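Local structure of hypothetical UPF0334 kinase-like protein AQ_1292 (Aquifex aeolicus, 1YE8) at residues 2-7 and 153-158; 29-34 and 86-91. The protein hydrolyses nucleoside triphosphates, namely ATP, GTP, CTP, TTP and UTP, to the diphosphate and phosphate, and lacks kinase activity. One frame throughout, in Å; residues are numbered along the deposited sequence.

Contact 1. Residues 2-7 and 153-158; sequences KIIITG and PGAVLI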
ATOM      1  N   LYS A   2       5.742 -11.801   1.663  1.00 14.20           N
ATOM      2  CA  LYS A   2       4.673 -10.781   1.712  1.00 13.19           C
ATOM      3  C   LYS A   2       4.692 -10.193   3.111  1.00 12.36           C
ATOM      4  O   LYS A   2       4.494 -10.928   4.086  1.00 13.16           O
ATOM      5  CB  LYS A   2       3.273 -11.379   1.458  1.00 14.37           C
ATOM      6  CG  LYS A   2       3.055 -12.194   0.172  1.00 15.89           C
ATOM      7  CD  LYS A   2       3.100 -11.300  -1.056  1.00 16.07           C
ATOM      8  CE  LYS A   2       2.761 -11.996  -2.372  1.00 16.00           C
ATOM      9  NZ  LYS A   2       3.597 -13.193  -2.635  1.00 16.55           N
ATOM     10  N   ILE A   3       4.967  -8.897   3.220  1.00 11.20           N
ATOM     11  CA  ILE A   3       4.944  -8.199   4.510  1.00 11.37           C
ATOM     12  C   ILE A   3       3.672  -7.365   4.549  1.00 10.29           C
ATOM     13  O   ILE A   3       3.501  -6.467   3.697  1.00 10.90           O
ATOM     14  CB  ILE A   3       6.168  -7.232   4.648  1.00 12.49           C
ATOM     15  CG1 ILE A   3       7.508  -7.935   4.363  1.00 14.76           C
ATOM     16  CG2 ILE A   3       6.151  -6.555   6.017  1.00 14.03           C
ATOM     17  CD1 ILE A   3       7.877  -8.984   5.385  1.00 15.98           C
ATOM     18  N   ILE A   4       2.789  -7.658   5.507  1.00  9.76           N
ATOM     19  CA  ILE A   4       1.526  -6.935   5.647  1.00 10.26           C
ATOM     20  C   ILE A   4       1.599  -6.141   6.936  1.00 10.11           C
ATOM     21  O   ILE A   4       1.698  -6.710   8.029  1.00 10.31           O
ATOM     22  CB  ILE A   4       0.332  -7.910   5.682  1.00 10.60           C
ATOM     23  CG1 ILE A   4       0.311  -8.770   4.418  1.00 12.10           C
ATOM     24  CG2 ILE A   4      -0.975  -7.118   5.828  1.00 11.13           C
ATOM     25  CD1 ILE A   4      -0.769  -9.791   4.362  1.00 15.75           C
ATOM     26  N   ILE A   5       1.526  -4.818   6.810  1.00  9.83           N
ATOM     27  CA  ILE A   5       1.612  -3.908   7.952  1.00 10.03           C
ATOM     28  C   ILE A   5       0.229  -3.346   8.236  1.00  9.48           C
ATOM     29  O   ILE A   5      -0.431  -2.779   7.362  1.00  9.53           O
ATOM     30  CB  ILE A   5       2.604  -2.760   7.662  1.00  9.74           C
ATOM     31  CG1 ILE A   5       4.004  -3.305   7.366  1.00 10.64           C
ATOM     32  CG2 ILE A   5       2.630  -1.765   8.845  1.00 11.76           C
ATOM     33  CD1 ILE A   5       4.898  -2.329   6.618  1.00 10.37           C
ATOM     34  N   THR A   6      -0.220  -3.516   9.472  1.00  9.58           N
ATOM     35  CA  THR A   6      -1.513  -3.004   9.890  1.00 10.42           C
ATOM     36  C   THR A   6      -1.355  -2.202  11.174  1.00 11.15           C
ATOM     37  O   THR A   6      -0.263  -2.150  11.739  1.00 13.35           O
ATOM     38  CB  THR A   6      -2.516  -4.188   9.982  1.00 10.63           C
ATOM     39  OG1 THR A   6      -3.857  -3.699  10.111  1.00 11.12           O
ATOM     40  CG2 THR A   6      -2.268  -5.120  11.210  1.00 11.32           C
ATOM     41  N   GLY A   7      -2.416  -1.531  11.599  1.00 10.86           N
ATOM     42  CA  GLY A   7      -2.356  -0.752  12.819  1.00 11.85           C
ATOM     43  C   GLY A   7      -3.329   0.400  12.770  1.00 12.40           C
ATOM     44  O   GLY A   7      -3.962   0.645  11.741  1.00 12.90           O
ATOM     45  N   PRO A 153      -2.310 -16.659   3.715  1.00 16.16           N
ATOM     46  CA  PRO A 153      -1.364 -17.689   4.179  1.00 16.54           C
ATOM     47  C   PRO A 153       0.096 -17.378   3.843  1.00 15.85           C
ATOM     48  O   PRO A 153       0.378 -16.908   2.740  1.00 15.60           O
ATOM     49  CB  PRO A 153      -1.828 -18.941   3.428  1.00 17.13           C
ATOM     50  CG  PRO A 153      -3.258 -18.707   3.225  1.00 17.41           C
ATOM     51  CD  PRO A 153      -3.378 -17.235   2.875  1.00 16.79           C
ATOM     52  N   GLY A 154       1.014 -17.634   4.780  1.00 15.39           N
ATOM     53  CA  GLY A 154       2.442 -17.460   4.548  1.00 15.79           C
ATOM     54  C   GLY A 154       2.938 -16.035   4.734  1.00 14.77           C
ATOM     55  O   GLY A 154       4.134 -15.776   4.766  1.00 15.69           O
ATOM     56  N   ALA A 155       2.015 -15.089   4.863  1.00 14.32           N
ATOM     57  CA  ALA A 155       2.419 -13.693   4.993  1.00 13.86           C
ATOM     58  C   ALA A 155       2.982 -13.391   6.372  1.00 13.43           C
ATOM     59  O   ALA A 155       2.705 -14.093   7.366  1.00 14.00           O
ATOM     60  CB  ALA A 155       1.245 -12.767   4.692  1.00 13.63           C
ATOM     61  N   VAL A 156       3.768 -12.331   6.426  1.00 13.05           N
ATOM     62  CA  VAL A 156       4.257 -11.796   7.683  1.00 13.11           C
ATOM     63  C   VAL A 156       3.276 -10.689   8.044  1.00 12.87           C
ATOM     64  O   VAL A 156       3.131  -9.736   7.292  1.00 14.52           O
ATOM     65  CB  VAL A 156       5.682 -11.230   7.508  1.00 13.29           C
ATOM     66  CG1 VAL A 156       6.173 -10.535   8.787  1.00 15.98           C
ATOM     67  CG2 VAL A 156       6.641 -12.333   7.068  1.00 14.90           C
ATOM     68  N   LEU A 157       2.573 -10.833   9.164  1.00 12.47           N
ATOM     69  CA  LEU A 157       1.578  -9.834   9.570  1.00 12.68           C
ATOM     70  C   LEU A 157       2.132  -9.075  10.771  1.00 12.49           C
ATOM     71  O   LEU A 157       2.422  -9.665  11.824  1.00 13.48           O
ATOM     72  CB  LEU A 157       0.230 -10.505   9.896  1.00 12.72           C
ATOM     73  CG  LEU A 157      -0.880  -9.549  10.370  1.00 13.07           C
ATOM     74  CD1 LEU A 157      -1.331  -8.538   9.296  1.00 12.84           C
ATOM     75  CD2 LEU A 157      -2.095 -10.341  10.857  1.00 14.54           C
ATOM     76  N   ILE A 158       2.299  -7.766  10.606  1.00 12.27           N
ATOM     77  CA  ILE A 158       2.871  -6.919  11.649  1.00 13.03           C
ATOM     78  C   ILE A 158       1.862  -5.882  12.088  1.00 12.72           C
ATOM     79  O   ILE A 158       1.356  -5.109  11.269  1.00 13.57           O
ATOM     80  CB  ILE A 158       4.163  -6.249  11.150  1.00 14.32           C
ATOM     81  CG1 ILE A 158       5.277  -7.302  11.089  1.00 16.43           C
ATOM     82  CG2 ILE A 158       4.597  -5.088  12.077  1.00 15.96           C
ATOM     83  CD1 ILE A 158       6.388  -6.965  10.145  1.00 19.14           C
TER
HETATM   84  O   HOH W   1       5.831 -14.342   3.187  1.00 18.32           O

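Contact 2. Residues 29-34 and 86-91; sequences IGFWTE and PILERA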
ATOM      1  N   ILE A  29       9.289  -0.828  -5.948  1.00  9.99           N
ATOM      2  CA  ILE A  29       8.461  -0.246  -7.019  1.00  9.78           C
ATOM      3  C   ILE A  29       7.000  -0.267  -6.574  1.00  8.49           C
ATOM      4  O   ILE A  29       6.484  -1.323  -6.195  1.00  8.57           O
ATOM      5  CB  ILE A  29       8.608  -1.007  -8.368  1.00 10.42           C
ATOM      6  CG1 ILE A  29      10.076  -1.245  -8.759  1.00 13.10           C
ATOM      7  CG2 ILE A  29       7.857  -0.269  -9.459  1.00 10.78           C
ATOM      8  CD1 ILE A  29      10.260  -2.359  -9.846  1.00 15.30           C
ATOM      9  N   GLY A  30       6.325   0.877  -6.630  1.00  8.39           N
ATOM     10  CA  GLY A  30       4.923   0.931  -6.236  1.00  8.21           C
ATOM     11  C   GLY A  30       4.514   2.319  -5.793  1.00  8.01           C
ATOM     12  O   GLY A  30       4.928   3.319  -6.384  1.00  9.01           O
ATOM     13  N   PHE A  31       3.710   2.399  -4.739  1.00  8.02           N
ATOM     14  CA  PHE A  31       3.229   3.686  -4.282  1.00  8.34           C
ATOM     15  C   PHE A  31       2.885   3.661  -2.817  1.00  8.18           C
ATOM     16  O   PHE A  31       2.628   2.580  -2.226  1.00  7.98           O
ATOM     17  CB  PHE A  31       2.023   4.169  -5.126  1.00  8.31           C
ATOM     18  CG  PHE A  31       0.742   3.391  -4.874  1.00  7.51           C
ATOM     19  CD1 PHE A  31      -0.078   3.692  -3.798  1.00  7.25           C
ATOM     20  CD2 PHE A  31       0.384   2.333  -5.707  1.00  9.06           C
ATOM     21  CE1 PHE A  31      -1.245   2.976  -3.563  1.00  8.58           C
ATOM     22  CE2 PHE A  31      -0.780   1.603  -5.464  1.00  9.51           C
ATOM     23  CZ  PHE A  31      -1.597   1.936  -4.396  1.00  8.31           C
ATOM     24  N   TRP A  32       2.816   4.864  -2.253  1.00  8.20           N
ATOM     25  CA  TRP A  32       2.258   5.067  -0.925  1.00  8.25           C
ATOM     26  C   TRP A  32       1.268   6.216  -0.943  1.00  9.44           C
ATOM     27  O   TRP A  32       1.063   6.860  -1.986  1.00  9.60           O
ATOM     28  CB  TRP A  32       3.347   5.254   0.151  1.00  9.26           C
ATOM     29  CG  TRP A  32       4.248   6.450  -0.068  1.00 11.05           C
ATOM     30  CD1 TRP A  32       4.075   7.716   0.422  1.00 12.57           C
ATOM     31  CD2 TRP A  32       5.445   6.477  -0.851  1.00 12.12           C
ATOM     32  NE1 TRP A  32       5.104   8.528  -0.001  1.00 13.35           N
ATOM     33  CE2 TRP A  32       5.955   7.795  -0.788  1.00 13.00           C
ATOM     34  CE3 TRP A  32       6.149   5.517  -1.593  1.00 13.05           C
ATOM     35  CZ2 TRP A  32       7.146   8.178  -1.444  1.00 14.18           C
ATOM     36  CZ3 TRP A  32       7.321   5.905  -2.254  1.00 14.98           C
ATOM     37  CH2 TRP A  32       7.799   7.219  -2.161  1.00 15.00           C
ATOM     38  N   THR A  33       0.608   6.431   0.189  1.00  9.80           N
ATOM     39  CA  THR A  33      -0.478   7.400   0.262  1.00 11.24           C
ATOM     40  C   THR A  33      -0.223   8.358   1.417  1.00 12.21           C
ATOM     41  O   THR A  33      -0.110   7.934   2.572  1.00 14.40           O
ATOM     42  CB  THR A  33      -1.823   6.657   0.424  1.00 11.49           C
ATOM     43  OG1 THR A  33      -2.097   5.911  -0.773  1.00 13.03           O
ATOM     44  CG2 THR A  33      -3.003   7.642   0.529  1.00 13.12           C
ATOM     45  N   GLU A  34      -0.091   9.641   1.098  1.00 12.50           N
ATOM     46  CA  GLU A  34       0.207  10.644   2.106  1.00 14.04           C
ATOM     47  C   GLU A  34      -0.983  11.534   2.365  1.00 13.34           C
ATOM     48  O   GLU A  34      -1.756  11.834   1.463  1.00 12.88           O
ATOM     49  CB  GLU A  34       1.384  11.500   1.664  1.00 15.16           C
ATOM     50  CG  GLU A  34       2.724  10.783   1.791  1.00 18.38           C
ATOM     51  CD  GLU A  34       3.927  11.703   1.644  1.00 21.86           C
ATOM     52  OE1 GLU A  34       3.781  12.944   1.767  1.00 24.62           O
ATOM     53  OE2 GLU A  34       5.033  11.173   1.386  1.00 23.03           O
ATOM     54  N   PRO A  86      -0.696   1.838 -13.552  1.00  9.82           N
ATOM     55  CA  PRO A  86       0.520   1.605 -14.332  1.00 10.39           C
ATOM     56  C   PRO A  86       1.727   1.284 -13.450  1.00  9.47           C
ATOM     57  O   PRO A  86       2.516   0.419 -13.839  1.00  9.71           O
ATOM     58  CB  PRO A  86       0.699   2.887 -15.153  1.00 11.56           C
ATOM     59  CG  PRO A  86      -0.227   3.876 -14.583  1.00 12.03           C
ATOM     60  CD  PRO A  86      -1.294   3.161 -13.830  1.00 10.44           C
ATOM     61  N   ILE A  87       1.878   1.922 -12.292  1.00  9.26           N
ATOM     62  CA  ILE A  87       3.047   1.597 -11.478  1.00  9.32           C
ATOM     63  C   ILE A  87       2.959   0.181 -10.892  1.00  8.98           C
ATOM     64  O   ILE A  87       3.976  -0.512 -10.815  1.00  9.22           O
ATOM     65  CB  ILE A  87       3.348   2.680 -10.401  1.00  9.09           C
ATOM     66  CG1 ILE A  87       4.782   2.520  -9.879  1.00  9.45           C
ATOM     67  CG2 ILE A  87       2.383   2.617  -9.234  1.00 10.18           C
ATOM     68  CD1 ILE A  87       5.867   2.926 -10.895  1.00 11.34           C
ATOM     69  N   LEU A  88       1.757  -0.279 -10.539  1.00  9.05           N
ATOM     70  CA  LEU A  88       1.635  -1.653 -10.040  1.00  9.27           C
ATOM     71  C   LEU A  88       1.786  -2.685 -11.146  1.00  9.02           C
ATOM     72  O   LEU A  88       2.347  -3.752 -10.911  1.00  9.44           O
ATOM     73  CB  LEU A  88       0.332  -1.864  -9.264  1.00 10.22           C
ATOM     74  CG  LEU A  88       0.251  -1.208  -7.878  1.00 12.74           C
ATOM     75  CD1 LEU A  88      -0.944  -1.753  -7.106  1.00 14.37           C
ATOM     76  CD2 LEU A  88       1.524  -1.364  -7.039  1.00 12.96           C
ATOM     77  N   GLU A  89       1.299  -2.388 -12.353  1.00  9.38           N
ATOM     78  CA  GLU A  89       1.486  -3.328 -13.464  1.00  9.87           C
ATOM     79  C   GLU A  89       2.977  -3.479 -13.777  1.00  9.41           C
ATOM     80  O   GLU A  89       3.474  -4.585 -14.014  1.00 10.45           O
ATOM     81  CB  GLU A  89       0.721  -2.886 -14.718  1.00 10.87           C
ATOM     82  CG  GLU A  89      -0.793  -2.904 -14.545  1.00 13.20           C
ATOM     83  CD  GLU A  89      -1.459  -4.245 -14.793  1.00 16.64           C
ATOM     84  OE1 GLU A  89      -0.766  -5.275 -14.872  1.00 18.58           O
ATOM     85  OE2 GLU A  89      -2.714  -4.274 -14.882  1.00 19.09           O
ATOM     86  N   ARG A  90       3.698  -2.355 -13.776  1.00  9.65           N
ATOM     87  CA  ARG A  90       5.151  -2.384 -13.943  1.00 10.22           C
ATOM     88  C   ARG A  90       5.825  -3.155 -12.804  1.00  9.83           C
ATOM     89  O   ARG A  90       6.668  -4.026 -13.045  1.00  9.98           O
ATOM     90  CB  ARG A  90       5.715  -0.964 -14.009  1.00 10.56           C
ATOM     91  CG  ARG A  90       7.216  -0.913 -14.006  1.00 11.34           C
ATOM     92  CD  ARG A  90       7.808   0.483 -13.997  1.00 13.86           C
ATOM     93  NE  ARG A  90       9.164   0.360 -13.502  1.00 14.50           N
ATOM     94  CZ  ARG A  90       9.872   1.321 -12.966  1.00 13.25           C
ATOM     95  NH1 ARG A  90       9.388   2.567 -12.885  1.00 13.46           N
ATOM     96  NH2 ARG A  90      11.088   1.024 -12.518  1.00 15.71           N
ATOM     97  N   ALA A  91       5.445  -2.835 -11.566  1.00  9.69           N
ATOM     98  CA  ALA A  91       6.038  -3.502 -10.402  1.00  9.46           C
ATOM     99  C   ALA A  91       5.873  -5.019 -10.486  1.00  9.49           C
ATOM    100  O   ALA A  91       6.817  -5.752 -10.246  1.00 10.36           O
ATOM    101  CB  ALA A  91       5.435  -2.976  -9.114  1.00  9.72           C
TER

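Contact 1. Residues 2-7 and 153-158
I4 lies in register with L157 on two parallel strands and is gripped through both its main-chain polar atoms: its N bonds to V156 O at 2.8 Å, and its O accepts I158 N. K2 O takes V156 N and I158 O takes T6 N, each bond almost straight, so the backbone polar groups of strand 2-6 that face strand 156-159 pair with it, while I3 and I5 bond to V133, A135 and I137 on the other side.

Packing is tight where I4 CD1 reaches back to A155 CB at 3.6 Å and, on the opposite face, where I3 and V156 run alongside each other with their side chains directed alike, I3 CD1 3.8 Å from V156 CB. I3 CG2 meets I158 CD1 at 4.2 Å. Branched apolar residues suit extended backbone; helix 168-175 covers these three, whereas I5 faces helix 13-24 rather than strand 156-159.

The outer end is looser. L157 is exposed: chi1 (178°) sets CG anti to the backbone N, and chi2 (65°) then turns CD1 to 3.8 Å from I4 CG2, with T6 CG2 also touching it. A water joins K2 N to G154 O. An alanine at I4 would probably leave A155 CB and L157 CD1 without these methyl partners and open a gap beside the edge strand.

K2 NZ leaves the contact to bond D128 O and V131 O. Strand 2-6 then runs into G7, at whose backbone angles a CB would press on the carbonyl O of T6, which suits glycine: the strand-to-P-loop passage of a RecA-like NTPase, where G7 probably helps bind ATP.

Contact 2. Residues 29-34 and 86-91
I29 and G30 pass alongside helix 77-97 just where their chain turns a corner, the CA of I29 lying 5.3 Å from that of A91 and the CA of G30 5.6 Å from that of I87, one helical turn earlier. The small side chain of A91 permits this approach: its CB rests 3.5 Å from I29 O and about as near I29 CG2. I87 closes round the corner from the other end of the turn. Its CG1, anti to the backbone N (chi1 -163°), lies 3.6 Å from G30 O, while CD1 touches I29 CG2.

A side chain on G30 would run into the carbonyl O of I29, and L88 CD2 also stands close by, so glycine suits the bend. This corner carries the chain from strand 28-29, at the edge of the parallel sheet of the RecA-like core, into strand 31-36 of the antiparallel sheet. That second sheet is inserted in a beta-alpha-beta crossover, whose helix 77-97 leads on to strand 102-105, parallel neighbour of 28-29.

Beyond the corner, F31 has CG between its backbone N and carbonyl carbon (chi1 72°), and the CD2-CE2 edge of its ring meets the helix. L88 CD1 lies near the ring plane, 3.7 Å from CE2, the two side chains crossing at about a right angle; I87 CG2 approaches the same edge at CD2. F118 of helix 116-126 touches both F31 and L88. At the more exposed side of the helix, I29 CG2 sits 4.3 Å above the centre of the R90 guanidinium, whose charge is met by E94 and E53.

Both contacts are largely buried, lie on opposite sides of the chain's centre and share no strand or helix. Contact 2 is nearer that centre (about 8 Å against 12 Å, centre to centre), while contact 1 reaches the surface at L157. Contact 1 joins two strands within the parallel sheet, so main-chain hydrogen bonds set its register and side chains add to it on both faces. Contact 2 sets a helix against a bend between two sheets and relies on apolar methyls, a ring edge and close backbone approach. Contact 1 ends at the probable ATP loop; contact 2 is farther from the bound sodium, though about as far from the magnesium. Each touches an edge strand, 156-159 or 28-29.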